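Hypothetical membrane protein (PDB 6JS9) binds heme through its N-terminal HtaA domain and probably takes part in heme transfer within the corynebacterial heme-uptake machinery. Local coordinates at residues W15-R18 and Q19-N23; F166-T169 and G170-L173. All blocks are in the same frame, centred on the assembly; numbering follows the deposited sequence.

Interaction 1 of 2, residues W15-R18 and Q19-N23; sequences WGFR and QSFRN. With HEM (protoporphyrin IX containing Fe), chain C.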
ATOM      1  N   TRP A  15       4.480   4.668   4.012  1.00 36.16           N
ATOM      2  CA  TRP A  15       4.470   3.201   4.029  1.00 35.44           C
ATOM      3  C   TRP A  15       5.102   2.672   2.755  1.00 38.76           C
ATOM      4  O   TRP A  15       4.579   2.923   1.667  1.00 38.82           O
ATOM      5  CB  TRP A  15       3.042   2.674   4.152  1.00 32.92           C
ATOM      6  CG  TRP A  15       2.918   1.197   4.410  1.00 31.53           C
ATOM      7  CD1 TRP A  15       3.415   0.507   5.477  1.00 39.62           C
ATOM      8  CD2 TRP A  15       2.197   0.237   3.616  1.00 29.38           C
ATOM      9  NE1 TRP A  15       3.073  -0.827   5.382  1.00 30.05           N
ATOM     10  CE2 TRP A  15       2.310  -1.010   4.260  1.00 32.08           C
ATOM     11  CE3 TRP A  15       1.464   0.316   2.428  1.00 31.41           C
ATOM     12  CZ2 TRP A  15       1.736  -2.176   3.743  1.00 36.06           C
ATOM     13  CZ3 TRP A  15       0.878  -0.838   1.921  1.00 27.06           C
ATOM     14  CH2 TRP A  15       1.028  -2.069   2.575  1.00 36.05           C
ATOM     15  N   GLY A  16       6.187   1.906   2.888  1.00 36.73           N
ATOM     16  CA  GLY A  16       6.853   1.338   1.728  1.00 32.31           C
ATOM     17  C   GLY A  16       6.571  -0.142   1.550  1.00 32.81           C
ATOM     18  O   GLY A  16       7.437  -0.884   1.082  1.00 34.10           O
ATOM     19  N   PHE A  17       5.369  -0.578   1.934  1.00 30.24           N
ATOM     20  CA  PHE A  17       4.927  -1.975   1.853  1.00 33.09           C
ATOM     21  C   PHE A  17       5.750  -2.876   2.772  1.00 39.75           C
ATOM     22  O   PHE A  17       5.274  -3.266   3.847  1.00 34.68           O
ATOM     23  CB  PHE A  17       4.968  -2.485   0.403  1.00 26.69           C
ATOM     24  CG  PHE A  17       4.561  -3.930   0.250  1.00 29.91           C
ATOM     25  CD1 PHE A  17       3.313  -4.366   0.671  1.00 33.67           C
ATOM     26  CD2 PHE A  17       5.423  -4.850  -0.335  1.00 33.62           C
ATOM     27  CE1 PHE A  17       2.925  -5.708   0.533  1.00 32.43           C
ATOM     28  CE2 PHE A  17       5.043  -6.187  -0.493  1.00 34.01           C
ATOM     29  CZ  PHE A  17       3.778  -6.611  -0.055  1.00 34.60           C
ATOM     30  N   ARG A  18       6.980  -3.209   2.376  1.00 36.29           N
ATOM     31  CA  ARG A  18       7.808  -4.113   3.178  1.00 38.96           C
ATOM     32  C   ARG A  18       9.262  -3.978   2.757  1.00 41.54           C
ATOM     33  O   ARG A  18       9.592  -4.218   1.590  1.00 35.50           O
ATOM     34  CB  ARG A  18       7.344  -5.557   3.030  1.00 37.56           C
ATOM     35  CG  ARG A  18       8.293  -6.524   3.684  1.00 38.50           C
ATOM     36  CD  ARG A  18       7.594  -7.737   4.225  1.00 43.23           C
ATOM     37  NE  ARG A  18       8.580  -8.763   4.526  1.00 47.15           N
ATOM     38  CZ  ARG A  18       8.333  -9.867   5.210  1.00 51.80           C
ATOM     39  NH1 ARG A  18       7.115 -10.094   5.682  1.00 54.37           N
ATOM     40  NH2 ARG A  18       9.310 -10.744   5.416  1.00 49.41           N
ATOM     41  N   GLN A  19      10.138  -3.625   3.702  1.00 38.90           N
ATOM     42  CA  GLN A  19      11.510  -3.303   3.327  1.00 39.55           C
ATOM     43  C   GLN A  19      12.196  -4.478   2.631  1.00 34.07           C
ATOM     44  O   GLN A  19      12.953  -4.278   1.674  1.00 34.87           O
ATOM     45  CB  GLN A  19      12.323  -2.868   4.545  1.00 34.86           C
ATOM     46  CG  GLN A  19      13.667  -2.271   4.151  1.00 42.79           C
ATOM     47  CD  GLN A  19      14.469  -1.812   5.338  1.00 54.10           C
ATOM     48  OE1 GLN A  19      14.344  -2.360   6.432  1.00 58.32           O
ATOM     49  NE2 GLN A  19      15.296  -0.795   5.137  1.00 61.81           N
ATOM     50  N   SER A  20      11.952  -5.705   3.092  1.00 32.65           N
ATOM     51  CA  SER A  20      12.602  -6.851   2.455  1.00 36.64           C
ATOM     52  C   SER A  20      12.171  -7.001   1.004  1.00 39.98           C
ATOM     53  O   SER A  20      12.954  -7.467   0.167  1.00 33.84           O
ATOM     54  CB  SER A  20      12.307  -8.139   3.224  1.00 38.82           C
ATOM     55  OG  SER A  20      10.960  -8.545   3.035  1.00 40.55           O
ATOM     56  N   PHE A  21      10.933  -6.621   0.682  1.00 30.43           N
ATOM     57  CA  PHE A  21      10.516  -6.649  -0.713  1.00 32.96           C
ATOM     58  C   PHE A  21      11.227  -5.571  -1.524  1.00 38.24           C
ATOM     59  O   PHE A  21      11.703  -5.836  -2.636  1.00 43.64           O
ATOM     60  CB  PHE A  21       9.004  -6.494  -0.826  1.00 32.21           C
ATOM     61  CG  PHE A  21       8.497  -6.681  -2.219  1.00 31.61           C
ATOM     62  CD1 PHE A  21       8.582  -7.928  -2.830  1.00 28.40           C
ATOM     63  CD2 PHE A  21       7.949  -5.623  -2.925  1.00 31.70           C
ATOM     64  CE1 PHE A  21       8.117  -8.111  -4.110  1.00 27.42           C
ATOM     65  CE2 PHE A  21       7.484  -5.806  -4.209  1.00 27.05           C
ATOM     66  CZ  PHE A  21       7.571  -7.053  -4.804  1.00 28.98           C
ATOM     67  N   ARG A  22      11.304  -4.343  -0.994  1.00 29.86           N
ATOM     68  CA  ARG A  22      12.035  -3.292  -1.702  1.00 27.73           C
ATOM     69  C   ARG A  22      13.484  -3.700  -1.932  1.00 31.13           C
ATOM     70  O   ARG A  22      14.053  -3.416  -2.994  1.00 28.46           O
ATOM     71  CB  ARG A  22      11.975  -1.963  -0.934  1.00 31.52           C
ATOM     72  CG  ARG A  22      10.557  -1.444  -0.676  1.00 31.64           C
ATOM     73  CD  ARG A  22      10.524   0.049  -0.323  1.00 38.02           C
ATOM     74  NE  ARG A  22      11.417   0.415   0.774  1.00 40.84           N
ATOM     75  CZ  ARG A  22      11.164   0.178   2.057  1.00 36.77           C
ATOM     76  NH1 ARG A  22      10.046  -0.438   2.412  1.00 32.58           N
ATOM     77  NH2 ARG A  22      12.035   0.545   2.981  1.00 36.82           N
ATOM     78  N   ASN A  23      14.100  -4.352  -0.937  1.00 28.44           N
ATOM     79  CA  ASN A  23      15.475  -4.812  -1.077  1.00 36.19           C
ATOM     80  C   ASN A  23      15.561  -5.942  -2.090  1.00 31.30           C
ATOM     81  O   ASN A  23      16.464  -5.964  -2.934  1.00 32.39           O
ATOM     82  CB  ASN A  23      16.019  -5.283   0.271  1.00 42.84           C
ATOM     83  CG  ASN A  23      16.359  -4.139   1.215  1.00 41.40           C
ATOM     84  OD1 ASN A  23      16.505  -2.985   0.806  1.00 38.90           O
ATOM     85  ND2 ASN A  23      16.511  -4.468   2.488  1.00 37.43           N
TER
HETATM   86  CHA HEM C 300      11.307 -13.921  -3.113  1.00 31.17           C
HETATM   87  CHB HEM C 300       7.338 -12.286  -5.391  1.00 33.36           C
HETATM   88  CHC HEM C 300       8.861 -14.144  -9.625  1.00 27.53           C
HETATM   89  CHD HEM C 300      12.591 -16.163  -7.254  1.00 29.26           C
HETATM   90  C1A HEM C 300      10.103 -13.285  -3.359  1.00 32.90           C
HETATM   91  C2A HEM C 300       9.325 -12.516  -2.410  1.00 29.00           C
HETATM   92  C3A HEM C 300       8.230 -12.054  -3.022  1.00 33.83           C
HETATM   93  C4A HEM C 300       8.275 -12.519  -4.402  1.00 30.88           C
HETATM   94  CMA HEM C 300       7.128 -11.187  -2.354  1.00 24.87           C
HETATM   95  CAA HEM C 300       9.734 -12.276  -0.950  1.00 25.53           C
HETATM   96  CBA HEM C 300      10.871 -11.256  -0.909  1.00 27.25           C
HETATM   97  CGA HEM C 300      11.173 -10.938   0.528  1.00 38.56           C
HETATM   98  O1A HEM C 300      10.493 -10.041   1.102  1.00 33.75           O
HETATM   99  O2A HEM C 300      12.090 -11.599   1.088  1.00 35.62           O
HETATM  100  C1B HEM C 300       7.402 -12.655  -6.719  1.00 26.05           C
HETATM  101  C2B HEM C 300       6.373 -12.373  -7.710  1.00 28.78           C
HETATM  102  C3B HEM C 300       6.785 -12.884  -8.891  1.00 29.48           C
HETATM  103  C4B HEM C 300       8.094 -13.497  -8.676  1.00 25.11           C
HETATM  104  CMB HEM C 300       5.063 -11.604  -7.368  1.00 31.34           C
HETATM  105  CAB HEM C 300       6.114 -12.877 -10.296  1.00 31.65           C
HETATM  106  CBB HEM C 300       4.927 -12.323 -10.578  1.00 36.20           C
HETATM  107  C1C HEM C 300      10.007 -14.879  -9.364  1.00 25.01           C
HETATM  108  C2C HEM C 300      10.803 -15.604 -10.334  1.00 23.45           C
HETATM  109  C3C HEM C 300      11.837 -16.164  -9.680  1.00 25.99           C
HETATM  110  C4C HEM C 300      11.733 -15.797  -8.275  1.00 26.32           C
HETATM  111  CMC HEM C 300      10.433 -15.665 -11.829  1.00 28.00           C
HETATM  112  CAC HEM C 300      12.985 -17.048 -10.238  1.00 31.37           C
HETATM  113  CBC HEM C 300      13.082 -17.423 -11.511  1.00 35.68           C
HETATM  114  C1D HEM C 300      12.592 -15.726  -5.938  1.00 23.95           C
HETATM  115  C2D HEM C 300      13.588 -16.038  -4.916  1.00 32.14           C
HETATM  116  C3D HEM C 300      13.228 -15.419  -3.774  1.00 28.14           C
HETATM  117  C4D HEM C 300      11.999 -14.696  -4.026  1.00 28.76           C
HETATM  118  CMD HEM C 300      14.846 -16.919  -5.110  1.00 27.90           C
HETATM  119  CAD HEM C 300      13.969 -15.420  -2.413  1.00 27.30           C
HETATM  120  CBD HEM C 300      14.953 -14.246  -2.493  1.00 26.61           C
HETATM  121  CGD HEM C 300      15.756 -14.073  -1.224  1.00 34.88           C
HETATM  122  O1D HEM C 300      16.816 -13.408  -1.306  1.00 33.11           O
HETATM  123  O2D HEM C 300      15.363 -14.590  -0.142  1.00 39.43           O
HETATM  124  NA  HEM C 300       9.431 -13.256  -4.560  1.00 34.39           N
HETATM  125  NB  HEM C 300       8.428 -13.345  -7.349  1.00 27.07           N
HETATM  126  NC  HEM C 300      10.616 -15.005  -8.134  1.00 27.43           N
HETATM  127  ND  HEM C 300      11.649 -14.901  -5.343  1.00 26.95           N
HETATM  128 FE   HEM C 300      10.193 -13.865  -6.410  1.00 36.31          FE
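Arg-18 and Ser-20 meet through their side chains where the chain enters helix 19-26, and the polar contacts begin there. Arg-18 NE gives a fairly straight hydrogen bond of 2.8 Å to Ser-20 OG (N-H...O angle 160°), the hydroxyl lying at the edge of the guanidinium and close to its plane. Ser-20 OG in turn donates to the heme propionate oxygen O1A at a very short 2.5 Å. With chi1 at 72°, OG sits between its own backbone N and carbonyl carbon, a position from which it reaches both partners. Farther out on the guanidinium, Arg-18 NH1 forms a salt bridge with Glu-171.

On the backbone, Arg-18 occupies the N-cap position, and its carbonyl O accepts the amide of Arg-22 at 3.1 Å between O and N; Phe-21 N adds a weak bond to the same oxygen. Arg-22 folds back over this start of the helix, its chain bending at chi3, to place NH1 3.0 Å from Gly-16 O. That bond approaches from above the carbonyl plane, and the stronger partner of NH1 is the carboxylate of Asp-174.

The aromatic contact is an offset edge-to-face pair: the edge of Phe-17 faces the ring of Phe-21, with centroids 5.5 Å apart and planes at 89°. CD2 of Phe-17 comes within 3.7 Å of CD2 of Phe-21. Phe-21 CD1 then touches the heme methyl CMA at 3.6 Å, while Phe-163 packs against both phenylalanines.

The donors form a chain, Arg-18 NE to Ser-20 OG to heme O1A, running from the guanidinium to a propionate that is probably ionised. Arg-18, in the second shell, thus probably orients the hydroxyl and would be expected to help stabilise negative charge on the propionate.

Interaction 2 of 2, residues F166-T169 and G170-L173; sequences FYET and GEAL. With HEM (protoporphyrin IX containing Fe), chain C.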
ATOM      1  N   PHE A 166       4.749 -16.017  -1.622  1.00 37.03           N
ATOM      2  CA  PHE A 166       6.016 -16.116  -0.905  1.00 37.51           C
ATOM      3  C   PHE A 166       5.867 -15.751   0.564  1.00 45.01           C
ATOM      4  O   PHE A 166       6.556 -16.326   1.417  1.00 51.11           O
ATOM      5  CB  PHE A 166       7.070 -15.218  -1.571  1.00 38.52           C
ATOM      6  CG  PHE A 166       7.490 -15.688  -2.949  1.00 40.28           C
ATOM      7  CD1 PHE A 166       6.697 -15.428  -4.064  1.00 41.05           C
ATOM      8  CD2 PHE A 166       8.674 -16.395  -3.125  1.00 39.24           C
ATOM      9  CE1 PHE A 166       7.083 -15.865  -5.335  1.00 44.34           C
ATOM     10  CE2 PHE A 166       9.062 -16.835  -4.388  1.00 36.68           C
ATOM     11  CZ  PHE A 166       8.270 -16.572  -5.493  1.00 39.26           C
ATOM     12  N   TYR A 167       4.986 -14.804   0.877  1.00 36.05           N
ATOM     13  CA  TYR A 167       4.632 -14.496   2.251  1.00 34.01           C
ATOM     14  C   TYR A 167       3.476 -15.375   2.700  1.00 37.98           C
ATOM     15  O   TYR A 167       2.641 -15.784   1.893  1.00 39.83           O
ATOM     16  CB  TYR A 167       4.218 -13.032   2.389  1.00 28.64           C
ATOM     17  CG  TYR A 167       5.270 -12.024   1.978  1.00 29.21           C
ATOM     18  CD1 TYR A 167       6.583 -12.108   2.454  1.00 28.96           C
ATOM     19  CD2 TYR A 167       4.953 -10.987   1.114  1.00 29.10           C
ATOM     20  CE1 TYR A 167       7.537 -11.172   2.084  1.00 27.71           C
ATOM     21  CE2 TYR A 167       5.904 -10.053   0.734  1.00 26.76           C
ATOM     22  CZ  TYR A 167       7.191 -10.141   1.223  1.00 29.09           C
ATOM     23  OH  TYR A 167       8.128  -9.184   0.845  1.00 26.79           O
ATOM     24  N   GLU A 168       3.427 -15.648   4.002  1.00 43.14           N
ATOM     25  CA  GLU A 168       2.297 -16.339   4.605  1.00 43.37           C
ATOM     26  C   GLU A 168       1.239 -15.324   5.026  1.00 40.40           C
ATOM     27  O   GLU A 168       1.552 -14.177   5.364  1.00 37.24           O
ATOM     28  CB  GLU A 168       2.737 -17.150   5.825  1.00 52.58           C
ATOM     29  CG  GLU A 168       3.917 -18.079   5.578  1.00 72.81           C
ATOM     30  CD  GLU A 168       3.603 -19.189   4.579  1.00 86.71           C
ATOM     31  OE1 GLU A 168       2.558 -19.859   4.740  1.00 86.10           O
ATOM     32  OE2 GLU A 168       4.402 -19.386   3.630  1.00 92.36           O
ATOM     33  N   THR A 169      -0.020 -15.759   5.012  1.00 41.30           N
ATOM     34  CA  THR A 169      -1.092 -14.931   5.549  1.00 43.89           C
ATOM     35  C   THR A 169      -0.741 -14.451   6.954  1.00 47.64           C
ATOM     36  O   THR A 169      -0.231 -15.213   7.782  1.00 45.50           O
ATOM     37  CB  THR A 169      -2.411 -15.709   5.583  1.00 41.30           C
ATOM     38  OG1 THR A 169      -2.777 -16.092   4.255  1.00 42.71           O
ATOM     39  CG2 THR A 169      -3.527 -14.844   6.178  1.00 42.47           C
ATOM     40  N   GLY A 170      -1.011 -13.174   7.214  1.00 44.01           N
ATOM     41  CA  GLY A 170      -0.761 -12.605   8.517  1.00 38.61           C
ATOM     42  C   GLY A 170       0.658 -12.145   8.735  1.00 42.02           C
ATOM     43  O   GLY A 170       0.979 -11.686   9.839  1.00 46.38           O
ATOM     44  N   GLU A 171       1.515 -12.231   7.716  1.00 35.95           N
ATOM     45  CA  GLU A 171       2.899 -11.822   7.884  1.00 36.07           C
ATOM     46  C   GLU A 171       2.995 -10.323   8.126  1.00 36.34           C
ATOM     47  O   GLU A 171       2.246  -9.530   7.546  1.00 35.02           O
ATOM     48  CB  GLU A 171       3.728 -12.201   6.665  1.00 45.94           C
ATOM     49  CG  GLU A 171       5.184 -12.377   7.018  1.00 54.61           C
ATOM     50  CD  GLU A 171       5.909 -13.345   6.100  1.00 51.62           C
ATOM     51  OE1 GLU A 171       5.347 -14.409   5.749  1.00 54.21           O
ATOM     52  OE2 GLU A 171       7.053 -13.027   5.731  1.00 55.07           O
ATOM     53  N   ALA A 172       3.923  -9.940   8.999  1.00 34.78           N
ATOM     54  CA  ALA A 172       4.144  -8.529   9.268  1.00 40.35           C
ATOM     55  C   ALA A 172       4.724  -7.845   8.040  1.00 40.94           C
ATOM     56  O   ALA A 172       5.548  -8.416   7.316  1.00 36.25           O
ATOM     57  CB  ALA A 172       5.079  -8.349  10.461  1.00 39.12           C
ATOM     58  N   LEU A 173       4.270  -6.630   7.793  1.00 30.35           N
ATOM     59  CA  LEU A 173       4.806  -5.780   6.749  1.00 28.81           C
ATOM     60  C   LEU A 173       5.456  -4.582   7.433  1.00 34.46           C
ATOM     61  O   LEU A 173       5.649  -4.586   8.652  1.00 31.84           O
ATOM     62  CB  LEU A 173       3.700  -5.397   5.759  1.00 33.42           C
ATOM     63  CG  LEU A 173       2.951  -6.529   5.041  1.00 36.49           C
ATOM     64  CD1 LEU A 173       1.756  -5.948   4.267  1.00 27.24           C
ATOM     65  CD2 LEU A 173       3.873  -7.381   4.110  1.00 33.83           C
TER
HETATM   66  CHA HEM C 300      11.307 -13.921  -3.113  1.00 31.17           C
HETATM   67  CHB HEM C 300       7.338 -12.286  -5.391  1.00 33.36           C
HETATM   68  CHC HEM C 300       8.861 -14.144  -9.625  1.00 27.53           C
HETATM   69  CHD HEM C 300      12.591 -16.163  -7.254  1.00 29.26           C
HETATM   70  C1A HEM C 300      10.103 -13.285  -3.359  1.00 32.90           C
HETATM   71  C2A HEM C 300       9.325 -12.516  -2.410  1.00 29.00           C
HETATM   72  C3A HEM C 300       8.230 -12.054  -3.022  1.00 33.83           C
HETATM   73  C4A HEM C 300       8.275 -12.519  -4.402  1.00 30.88           C
HETATM   74  CMA HEM C 300       7.128 -11.187  -2.354  1.00 24.87           C
HETATM   75  CAA HEM C 300       9.734 -12.276  -0.950  1.00 25.53           C
HETATM   76  CBA HEM C 300      10.871 -11.256  -0.909  1.00 27.25           C
HETATM   77  CGA HEM C 300      11.173 -10.938   0.528  1.00 38.56           C
HETATM   78  O1A HEM C 300      10.493 -10.041   1.102  1.00 33.75           O
HETATM   79  O2A HEM C 300      12.090 -11.599   1.088  1.00 35.62           O
HETATM   80  C1B HEM C 300       7.402 -12.655  -6.719  1.00 26.05           C
HETATM   81  C2B HEM C 300       6.373 -12.373  -7.710  1.00 28.78           C
HETATM   82  C3B HEM C 300       6.785 -12.884  -8.891  1.00 29.48           C
HETATM   83  C4B HEM C 300       8.094 -13.497  -8.676  1.00 25.11           C
HETATM   84  CMB HEM C 300       5.063 -11.604  -7.368  1.00 31.34           C
HETATM   85  CAB HEM C 300       6.114 -12.877 -10.296  1.00 31.65           C
HETATM   86  CBB HEM C 300       4.927 -12.323 -10.578  1.00 36.20           C
HETATM   87  C1C HEM C 300      10.007 -14.879  -9.364  1.00 25.01           C
HETATM   88  C2C HEM C 300      10.803 -15.604 -10.334  1.00 23.45           C
HETATM   89  C3C HEM C 300      11.837 -16.164  -9.680  1.00 25.99           C
HETATM   90  C4C HEM C 300      11.733 -15.797  -8.275  1.00 26.32           C
HETATM   91  CMC HEM C 300      10.433 -15.665 -11.829  1.00 28.00           C
HETATM   92  CAC HEM C 300      12.985 -17.048 -10.238  1.00 31.37           C
HETATM   93  CBC HEM C 300      13.082 -17.423 -11.511  1.00 35.68           C
HETATM   94  C1D HEM C 300      12.592 -15.726  -5.938  1.00 23.95           C
HETATM   95  C2D HEM C 300      13.588 -16.038  -4.916  1.00 32.14           C
HETATM   96  C3D HEM C 300      13.228 -15.419  -3.774  1.00 28.14           C
HETATM   97  C4D HEM C 300      11.999 -14.696  -4.026  1.00 28.76           C
HETATM   98  CMD HEM C 300      14.846 -16.919  -5.110  1.00 27.90           C
HETATM   99  CAD HEM C 300      13.969 -15.420  -2.413  1.00 27.30           C
HETATM  100  CBD HEM C 300      14.953 -14.246  -2.493  1.00 26.61           C
HETATM  101  CGD HEM C 300      15.756 -14.073  -1.224  1.00 34.88           C
HETATM  102  O1D HEM C 300      16.816 -13.408  -1.306  1.00 33.11           O
HETATM  103  O2D HEM C 300      15.363 -14.590  -0.142  1.00 39.43           O
HETATM  104  NA  HEM C 300       9.431 -13.256  -4.560  1.00 34.39           N
HETATM  105  NB  HEM C 300       8.428 -13.345  -7.349  1.00 27.07           N
HETATM  106  NC  HEM C 300      10.616 -15.005  -8.134  1.00 27.43           N
HETATM  107  ND  HEM C 300      11.649 -14.901  -5.343  1.00 26.95           N
HETATM  108 FE   HEM C 300      10.193 -13.865  -6.410  1.00 36.31          FE
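Tyr-167 runs from the carboxylate of Glu-171, which lies beside the base of its ring, to a heme propionate at its hydroxyl. Its CB is 3.8 Å from Glu-171 OE1. A chi1 of -59° puts CG beside the backbone N and anti to the carbonyl carbon, and from there the ring runs between Glu-171 and the heme. CD1 passes Glu-171 OE2 at 3.4 Å, the ring and carboxylate planes being steeply inclined to each other. On the other flank CE2 touches the heme methyl CMA at 3.5 Å. CE1 nears propionate O1A, which lies at the ring edge close to its plane, and OH finally donates a 2.5 Å hydrogen bond to that same O1A. Ser-20 OG is a second donor to this oxygen.

The carboxylate of Glu-171 is held from two directions. Its extended chain carries OE1 back to Glu-168 N, 2.9 Å away, in a nearly straight bond (164°) that meets OE1 on the anti side and somewhat out of the carboxylate plane, while OE2 faces Arg-18.

Between the two glutamates the backbone closes on itself, Glu-171 N donating to Glu-168 O at 3.1 Å. Gly-170 takes the third position of the turn, where phi is positive (84°).

Just before Tyr-167, Phe-166 lays one face of its ring over the porphyrin, with CZ 3.4 Å from the iron, whose axial ligand is Tyr-24; Phe-112 packs against Phe-166 edge-to-face. The arrangement is a type II beta turn from Glu-168 to Glu-171, whose last residue also returns its carboxylate to the amide of the first, attached to the heme pocket of an HtaA domain in which a tyrosine hydrogen-bonds a propionate and a phenylalanine stacks over part of the macrocycle.

Overall arrangement
The two interactions come in series along the chain, far apart in sequence but with centres only about 12 Å apart. Interaction 1 leads from strand 11-14 into helix 19-26, and interaction 2 lies in the loop between helix 157-162 and strand 177-183. Because strands 11-14 and 177-183 pair antiparallel in the same sheet, the two loops arise at the same end of it. They touch directly: a salt bridge of 2.9 Å between Arg-18 NH1 and Glu-171 OE2 joins them, and Phe-21 CB is 3.3 Å from Tyr-167 OH. Both also reach the heme, so segments from near the two ends of the modelled chain jointly build the side of the pocket that holds one propionate.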